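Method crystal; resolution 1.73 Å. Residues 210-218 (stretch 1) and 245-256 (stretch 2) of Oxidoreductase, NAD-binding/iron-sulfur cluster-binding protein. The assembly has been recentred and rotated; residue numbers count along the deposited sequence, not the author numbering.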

ATOM      1  N   ALA A 210     -28.008   2.307  -0.347  1.00 21.68           N
ATOM      2  CA  ALA A 210     -27.177   3.518  -0.472  1.00 25.25           C
ATOM      3  C   ALA A 210     -27.951   4.781  -0.127  1.00 24.90           C
ATOM      4  O   ALA A 210     -27.387   5.744   0.440  1.00 23.09           O
ATOM      5  CB  ALA A 210     -26.606   3.634  -1.874  1.00 23.28           C
ATOM      6  N   VAL A 211     -29.218   4.824  -0.532  1.00 25.80           N
ATOM      7  CA  VAL A 211     -30.082   5.964  -0.170  1.00 25.06           C
ATOM      8  C   VAL A 211     -30.417   6.006   1.304  1.00 22.31           C
ATOM      9  O   VAL A 211     -30.291   7.037   1.950  1.00 23.50           O
ATOM     10  CB  VAL A 211     -31.329   5.993  -1.012  1.00 24.66           C
ATOM     11  CG1 VAL A 211     -32.196   7.165  -0.554  1.00 26.42           C
ATOM     12  CG2 VAL A 211     -30.929   6.133  -2.473  1.00 23.79           C
ATOM     13  N   ARG A 212     -30.718   4.856   1.879  1.00 22.45           N
ATOM     14  CA  ARG A 212     -31.098   4.784   3.279  1.00 23.77           C
ATOM     15  C   ARG A 212     -29.891   5.065   4.174  1.00 26.19           C
ATOM     16  O   ARG A 212     -30.005   5.659   5.259  1.00 22.56           O
ATOM     17  CB  ARG A 212     -31.676   3.409   3.598  1.00 25.60           C
ATOM     18  CG  ARG A 212     -32.174   3.265   5.021  1.00 32.40           C
ATOM     19  CD  ARG A 212     -32.655   1.845   5.374  1.00 33.81           C
ATOM     20  NE  ARG A 212     -33.612   1.411   4.368  1.00 36.74           N
ATOM     21  CZ  ARG A 212     -33.851   0.133   4.065  1.00 44.48           C
ATOM     22  NH1 ARG A 212     -34.759  -0.150   3.115  1.00 52.44           N
ATOM     23  NH2 ARG A 212     -33.215  -0.848   4.717  1.00 40.41           N
ATOM     24  N   ALA A 213     -28.706   4.700   3.730  1.00 21.47           N
ATOM     25  CA  ALA A 213     -27.485   4.944   4.565  1.00 21.34           C
ATOM     26  C   ALA A 213     -26.882   6.333   4.347  1.00 21.56           C
ATOM     27  O   ALA A 213     -25.943   6.678   5.018  1.00 21.04           O
ATOM     28  CB  ALA A 213     -26.392   3.880   4.215  1.00 21.90           C
ATOM     29  N   GLY A 214     -27.452   7.114   3.435  1.00 21.39           N
ATOM     30  CA  GLY A 214     -27.084   8.519   3.357  1.00 21.61           C
ATOM     31  C   GLY A 214     -25.947   8.833   2.397  1.00 23.57           C
ATOM     32  O   GLY A 214     -25.363   9.893   2.484  1.00 20.70           O
ATOM     33  N   LEU A 215     -25.663   7.945   1.427  1.00 21.82           N
ATOM     34  CA  LEU A 215     -24.558   8.184   0.480  1.00 17.82           C
ATOM     35  C   LEU A 215     -25.035   8.829  -0.782  1.00 18.56           C
ATOM     36  O   LEU A 215     -24.269   9.477  -1.461  1.00 19.25           O
ATOM     37  CB  LEU A 215     -23.845   6.835   0.124  1.00 18.33           C
ATOM     38  CG  LEU A 215     -23.336   5.925   1.213  1.00 20.32           C
ATOM     39  CD1 LEU A 215     -22.380   4.906   0.625  1.00 23.87           C
ATOM     40  CD2 LEU A 215     -22.651   6.750   2.265  1.00 27.47           C
ATOM     41  N   ALA A 216     -26.308   8.628  -1.143  1.00 21.58           N
ATOM     42  CA  ALA A 216     -26.794   9.122  -2.406  1.00 20.21           C
ATOM     43  C   ALA A 216     -28.271   9.519  -2.389  1.00 22.97           C
ATOM     44  O   ALA A 216     -28.981   9.222  -1.453  1.00 24.56           O
ATOM     45  CB  ALA A 216     -26.504   8.113  -3.501  1.00 22.37           C
ATOM     46  N   ARG A 217     -28.677  10.183  -3.459  1.00 23.47           N
ATOM     47  CA  ARG A 217     -30.040  10.477  -3.778  1.00 27.11           C
ATOM     48  C   ARG A 217     -30.269  10.058  -5.194  1.00 25.92           C
ATOM     49  O   ARG A 217     -29.323   9.753  -5.892  1.00 27.84           O
ATOM     50  CB  ARG A 217     -30.301  11.972  -3.720  1.00 27.84           C
ATOM     51  CG  ARG A 217     -29.791  12.627  -2.460  1.00 29.27           C
ATOM     52  CD  ARG A 217     -30.361  14.042  -2.323  1.00 27.12           C
ATOM     53  NE  ARG A 217     -29.758  15.009  -3.199  1.00 28.74           N
ATOM     54  CZ  ARG A 217     -30.016  16.326  -3.149  1.00 31.49           C
ATOM     55  NH1 ARG A 217     -30.901  16.853  -2.292  1.00 28.70           N
ATOM     56  NH2 ARG A 217     -29.384  17.135  -3.992  1.00 33.64           N
ATOM     57  N   VAL A 218     -31.535  10.035  -5.610  1.00 27.08           N
ATOM     58  CA  VAL A 218     -31.958   9.534  -6.939  1.00 27.90           C
ATOM     59  C   VAL A 218     -32.255  10.682  -7.847  1.00 30.81           C
ATOM     60  O   VAL A 218     -32.999  11.550  -7.495  1.00 32.47           O
ATOM     61  CB  VAL A 218     -33.168   8.590  -6.815  1.00 25.76           C
ATOM     62  CG1 VAL A 218     -33.475   7.976  -8.130  1.00 28.69           C
ATOM     63  CG2 VAL A 218     -32.920   7.514  -5.757  1.00 27.36           C
ATOM     64  N   ALA A 245     -26.603   3.477  13.260  1.00 26.84           N
ATOM     65  CA  ALA A 245     -26.955   3.851  11.905  1.00 26.33           C
ATOM     66  C   ALA A 245     -26.806   5.383  11.577  1.00 28.46           C
ATOM     67  O   ALA A 245     -26.729   6.208  12.486  1.00 29.94           O
ATOM     68  CB  ALA A 245     -28.371   3.416  11.582  1.00 26.87           C
ATOM     69  N   ASP A 246     -26.808   5.722  10.277  1.00 26.12           N
ATOM     70  CA  ASP A 246     -26.719   7.084   9.785  1.00 28.85           C
ATOM     71  C   ASP A 246     -28.053   7.508   9.260  1.00 25.56           C
ATOM     72  O   ASP A 246     -28.980   6.747   9.289  1.00 25.35           O
ATOM     73  CB  ASP A 246     -25.641   7.163   8.675  1.00 28.33           C
ATOM     74  CG  ASP A 246     -24.200   6.945   9.253  1.00 32.55           C
ATOM     75  OD1 ASP A 246     -23.752   7.728  10.083  1.00 43.90           O
ATOM     76  OD2 ASP A 246     -23.480   5.965   8.899  1.00 32.51           O
ATOM     77  N   ARG A 247     -28.142   8.733   8.786  1.00 24.71           N
ATOM     78  CA  ARG A 247     -29.385   9.268   8.273  1.00 23.96           C
ATOM     79  C   ARG A 247     -29.288   9.579   6.833  1.00 22.76           C
ATOM     80  O   ARG A 247     -28.263  10.041   6.374  1.00 24.02           O
ATOM     81  CB  ARG A 247     -29.733  10.521   9.124  1.00 29.59           C
ATOM     82  CG  ARG A 247     -29.824  10.184  10.591  1.00 32.41           C
ATOM     83  CD  ARG A 247     -29.808  11.341  11.563  1.00 37.09           C
ATOM     84  NE  ARG A 247     -30.894  12.241  11.300  1.00 35.28           N
ATOM     85  CZ  ARG A 247     -30.755  13.527  11.036  1.00 42.07           C
ATOM     86  NH1 ARG A 247     -29.543  14.101  10.980  1.00 45.37           N
ATOM     87  NH2 ARG A 247     -31.861  14.268  10.843  1.00 40.61           N
ATOM     88  N   PRO A 248     -30.368   9.382   6.068  1.00 22.27           N
ATOM     89  CA  PRO A 248     -30.333   9.768   4.686  1.00 21.81           C
ATOM     90  C   PRO A 248     -30.146  11.266   4.391  1.00 21.11           C
ATOM     91  O   PRO A 248     -30.317  12.128   5.254  1.00 21.20           O
ATOM     92  CB  PRO A 248     -31.694   9.313   4.166  1.00 23.73           C
ATOM     93  CG  PRO A 248     -32.533   9.248   5.421  1.00 23.95           C
ATOM     94  CD  PRO A 248     -31.621   8.751   6.461  1.00 23.02           C
ATOM     95  N   LEU A 249     -29.793  11.561   3.161  1.00 21.93           N
ATOM     96  CA  LEU A 249     -29.585  12.917   2.753  1.00 23.44           C
ATOM     97  C   LEU A 249     -30.953  13.572   2.574  1.00 27.17           C
ATOM     98  O   LEU A 249     -31.906  12.928   2.118  1.00 23.41           O
ATOM     99  CB  LEU A 249     -28.792  12.983   1.431  1.00 23.80           C
ATOM    100  CG  LEU A 249     -27.367  12.441   1.437  1.00 21.52           C
ATOM    101  CD1 LEU A 249     -26.901  12.222  -0.001  1.00 23.71           C
ATOM    102  CD2 LEU A 249     -26.444  13.383   2.156  1.00 21.13           C
ATOM    103  N   ALA A 250     -31.034  14.864   2.867  1.00 25.29           N
ATOM    104  CA  ALA A 250     -32.222  15.594   2.543  1.00 25.69           C
ATOM    105  C   ALA A 250     -32.571  15.386   1.068  1.00 28.13           C
ATOM    106  O   ALA A 250     -31.746  15.599   0.199  1.00 31.26           O
ATOM    107  CB  ALA A 250     -32.053  17.090   2.843  1.00 25.61           C
ATOM    108  N   PRO A 251     -33.824  15.047   0.762  1.00 27.79           N
ATOM    109  CA  PRO A 251     -34.040  14.520  -0.578  1.00 31.91           C
ATOM    110  C   PRO A 251     -34.132  15.550  -1.663  1.00 33.61           C
ATOM    111  O   PRO A 251     -34.025  15.175  -2.822  1.00 41.34           O
ATOM    112  CB  PRO A 251     -35.356  13.745  -0.436  1.00 30.69           C
ATOM    113  CG  PRO A 251     -36.003  14.266   0.770  1.00 29.90           C
ATOM    114  CD  PRO A 251     -34.925  14.706   1.685  1.00 29.50           C
ATOM    115  N   GLU A 252     -34.386  16.803  -1.307  1.00 38.29           N
ATOM    116  CA  GLU A 252     -34.583  17.877  -2.266  1.00 38.83           C
ATOM    117  C   GLU A 252     -33.664  19.029  -1.948  1.00 37.74           C
ATOM    118  O   GLU A 252     -33.464  19.396  -0.804  1.00 35.19           O
ATOM    119  CB  GLU A 252     -36.076  18.376  -2.257  1.00 39.31           C
ATOM    120  N   GLY A 253     -33.137  19.651  -2.996  1.00 39.87           N
ATOM    121  CA  GLY A 253     -32.418  20.901  -2.821  1.00 38.75           C
ATOM    122  C   GLY A 253     -30.939  20.748  -2.505  1.00 36.40           C
ATOM    123  O   GLY A 253     -30.381  19.649  -2.452  1.00 35.61           O
ATOM    124  N   ASP A 254     -30.322  21.870  -2.233  1.00 35.88           N
ATOM    125  CA  ASP A 254     -28.895  21.972  -2.075  1.00 35.66           C
ATOM    126  C   ASP A 254     -28.461  21.291  -0.781  1.00 30.78           C
ATOM    127  O   ASP A 254     -28.966  21.613   0.291  1.00 28.72           O
ATOM    128  CB  ASP A 254     -28.569  23.480  -1.971  1.00 44.01           C
ATOM    129  CG  ASP A 254     -27.110  23.804  -2.121  1.00 47.86           C
ATOM    130  OD1 ASP A 254     -26.199  22.992  -1.879  1.00 44.24           O
ATOM    131  OD2 ASP A 254     -26.880  24.959  -2.553  1.00 62.37           O
ATOM    132  N   LEU A 255     -27.497  20.391  -0.876  1.00 23.48           N
ATOM    133  CA  LEU A 255     -27.093  19.669   0.313  1.00 25.26           C
ATOM    134  C   LEU A 255     -26.101  20.388   1.143  1.00 23.93           C
ATOM    135  O   LEU A 255     -25.816  19.988   2.270  1.00 24.18           O
ATOM    136  CB  LEU A 255     -26.544  18.311  -0.097  1.00 26.01           C
ATOM    137  CG  LEU A 255     -27.571  17.313  -0.596  1.00 25.60           C
ATOM    138  CD1 LEU A 255     -26.836  16.043  -1.088  1.00 26.85           C
ATOM    139  CD2 LEU A 255     -28.575  16.969   0.483  1.00 25.08           C
ATOM    140  N   GLY A 256     -25.490  21.420   0.575  1.00 24.74           N
ATOM    141  CA  GLY A 256     -24.438  22.140   1.261  1.00 25.14           C
ATOM    142  C   GLY A 256     -23.004  21.775   0.836  1.00 26.63           C
ATOM    143  O   GLY A 256     -22.052  22.089   1.581  1.00 25.77           O
TER
HETATM  144  O   HOH W   1     -29.564   9.454   1.170  1.00 22.01           O

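A loop without regular secondary structure can still be held firmly if its backbone carbonyls find good donors, and residues 245-256 illustrate the principle. The loop first meets the end of a helix. D246 sends its CB to 3.7 Å from A213 O, while its carboxylate is engaged elsewhere in the structure. Next, R247 O lies 3.6 Å from G214 CA, a CA-H...O contact. G214 closes the helix in a Schellman motif with positive phi, and its lack of a side chain permits this approach: a CB there would sit 2.5 Å from R247 O. P248 follows so closely that its CA is 3.7 Å from G214 CA, and its CB packs 3.5 Å from V211 O. L249 points toward the other stretch, with CG 3.4 Å from G214 O and CD1 3.8 Å from R217 CG. Its backbone N donates to water 1 (2.9 Å from L249 N), which in turn donates to V211 O and A216 O, tying three backbone sites together.

Beyond L249 the contact centres on R217. Its NH1 donates to A250 O (2.9 Å) and to G253 O (2.8 Å), and R217 NH2 also reaches G253 O (3.1 Å). Both carbonyls lie near the guanidinium plane, whereas L255 CD2 covers one face, 3.6 Å from R217 NH1.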